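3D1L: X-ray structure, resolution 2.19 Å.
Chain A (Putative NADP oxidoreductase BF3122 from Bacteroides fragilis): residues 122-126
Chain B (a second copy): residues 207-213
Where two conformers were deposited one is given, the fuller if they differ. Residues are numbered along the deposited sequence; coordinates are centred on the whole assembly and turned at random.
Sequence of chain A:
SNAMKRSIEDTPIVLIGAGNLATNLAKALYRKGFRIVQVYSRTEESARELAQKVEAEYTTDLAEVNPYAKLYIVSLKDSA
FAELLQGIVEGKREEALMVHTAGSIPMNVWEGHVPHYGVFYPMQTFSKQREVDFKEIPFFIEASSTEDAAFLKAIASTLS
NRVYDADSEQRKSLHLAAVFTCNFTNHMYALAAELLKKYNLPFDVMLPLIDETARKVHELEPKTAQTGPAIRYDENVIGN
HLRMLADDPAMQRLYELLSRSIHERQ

Chain A 122-126: PMQTF
Chain B, residues 207-213: LPLIDET

The carbonyl O of Thr A125 lies 3.0 Å from OE2 of Glu B212, yet the two are not hydrogen-bonded. As given, both atoms are acceptors, and no hydrogen bond joins the stretches among the modelled atoms. Packing therefore dominates.

Chain B is helical from 207 to 213. Asp B211 N donates to Leu B207 O at 2.9 Å, Glu B212 N to Pro B208 O at 3.0 Å, and Thr B213 N to Leu B209 O at 2.9 Å. Thr B213 OG1 also donates to Leu B209 O, at 2.7 Å. Residues 123 to 125 of chain A are loop. Met A123 and Gln A124 are extended (phi/psi -89/111 and -115/143), then Thr A125 turns to -67/-39. Its CA sits 6.2 Å from Leu B209 CA.

Thr A125 (chi1 m, -39°) points toward the helix and touches three residues. Its OG1 is 3.5 Å from Pro B208 CB. Its CG2 is 3.9 Å from Leu B209 CD2 and 3.3 Å from Glu B212 OE1. Glu B212 reaches out with chi1 and chi2 both t and chi3 35°.

Leu B209 (m, t) starts sideways, but its end comes nearer. Its CD1 meets CE of selenomethionine Met A123 (t, t, t) at 4.4 Å, a loose apolar contact. Phe A126 is modelled only to CB.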

# COMPACT_ATOMS: atom_id res chain seq x y z
N PRO A 122 5.13 -7.96 19.57
CA PRO A 122 5.65 -7.97 18.23
C PRO A 122 4.50 -8.23 17.26
O PRO A 122 3.86 -9.28 17.34
CB PRO A 122 6.63 -9.15 18.24
CG PRO A 122 6.30 -9.95 19.49
CD PRO A 122 5.18 -9.29 20.20
N MSE A 123 4.23 -7.29 16.35
CA MSE A 123 3.09 -7.40 15.46
C MSE A 123 3.55 -8.15 14.22
O MSE A 123 4.36 -7.65 13.45
CB MSE A 123 2.52 -6.02 15.09
CG MSE A 123 1.20 -6.08 14.32
SE MSE A 123 0.73 -4.39 13.48
CE MSE A 123 -1.21 -4.62 13.51
N GLN A 124 3.07 -9.38 14.05
CA GLN A 124 3.61 -10.19 12.96
C GLN A 124 2.61 -10.53 11.87
O GLN A 124 1.43 -10.79 12.14
CB GLN A 124 4.34 -11.42 13.49
CG GLN A 124 3.52 -12.40 14.32
CD GLN A 124 4.33 -13.62 14.74
OE1 GLN A 124 4.46 -13.90 15.93
NE2 GLN A 124 4.89 -14.35 13.76
N THR A 125 3.14 -10.53 10.64
CA THR A 125 2.41 -10.68 9.38
C THR A 125 1.75 -12.06 9.14
O THR A 125 0.63 -12.13 8.59
CB THR A 125 3.35 -10.32 8.21
OG1 THR A 125 4.17 -9.20 8.58
CG2 THR A 125 2.58 -9.99 6.93
N PHE A 126 2.43 -13.15 9.51
CA PHE A 126 1.84 -14.50 9.42
C PHE A 126 1.98 -15.32 10.71
O PHE A 126 1.96 -14.77 11.82
CB PHE A 126 2.44 -15.26 8.24
N LEU B 207 3.62 -1.41 6.10
CA LEU B 207 4.26 -1.91 4.88
C LEU B 207 4.29 -3.43 4.71
O LEU B 207 3.91 -3.92 3.64
CB LEU B 207 5.65 -1.27 4.64
CG LEU B 207 5.67 0.25 4.41
CD1 LEU B 207 7.12 0.80 4.45
CD2 LEU B 207 4.94 0.68 3.13
N PRO B 208 4.75 -4.19 5.73
CA PRO B 208 4.65 -5.66 5.69
C PRO B 208 3.26 -6.18 5.31
O PRO B 208 3.16 -7.13 4.52
CB PRO B 208 4.94 -6.07 7.15
CG PRO B 208 5.82 -5.03 7.68
CD PRO B 208 5.44 -3.72 6.95
N LEU B 209 2.21 -5.57 5.88
CA LEU B 209 0.83 -5.98 5.62
C LEU B 209 0.36 -5.58 4.22
O LEU B 209 -0.37 -6.32 3.56
CB LEU B 209 -0.10 -5.41 6.70
CG LEU B 209 0.26 -5.75 8.17
CD1 LEU B 209 -0.69 -5.10 9.15
CD2 LEU B 209 0.26 -7.24 8.38
N ILE B 210 0.80 -4.41 3.79
CA ILE B 210 0.54 -3.90 2.43
C ILE B 210 1.14 -4.84 1.38
O ILE B 210 0.47 -5.18 0.39
CB ILE B 210 1.11 -2.44 2.27
CG1 ILE B 210 0.19 -1.46 3.01
CG2 ILE B 210 1.27 -2.05 0.78
CD1 ILE B 210 0.67 -0.04 3.03
N ASP B 211 2.38 -5.26 1.63
CA ASP B 211 3.09 -6.22 0.79
C ASP B 211 2.40 -7.57 0.73
O ASP B 211 2.22 -8.11 -0.36
CB ASP B 211 4.53 -6.42 1.27
CG ASP B 211 5.40 -5.22 1.01
OD1 ASP B 211 4.94 -4.21 0.40
OD2 ASP B 211 6.58 -5.28 1.42
N GLU B 212 2.03 -8.12 1.89
CA GLU B 212 1.31 -9.41 1.99
C GLU B 212 0.00 -9.37 1.21
O GLU B 212 -0.33 -10.29 0.48
CB GLU B 212 1.02 -9.75 3.47
CG GLU B 212 0.45 -11.16 3.73
CD GLU B 212 -0.01 -11.38 5.20
OE1 GLU B 212 -0.51 -10.43 5.84
OE2 GLU B 212 0.11 -12.52 5.71
N THR B 213 -0.75 -8.29 1.40
CA THR B 213 -2.08 -8.14 0.79
C THR B 213 -1.99 -8.13 -0.74
O THR B 213 -2.79 -8.78 -1.41
CB THR B 213 -2.77 -6.86 1.32
OG1 THR B 213 -2.84 -6.96 2.75
CG2 THR B 213 -4.15 -6.69 0.75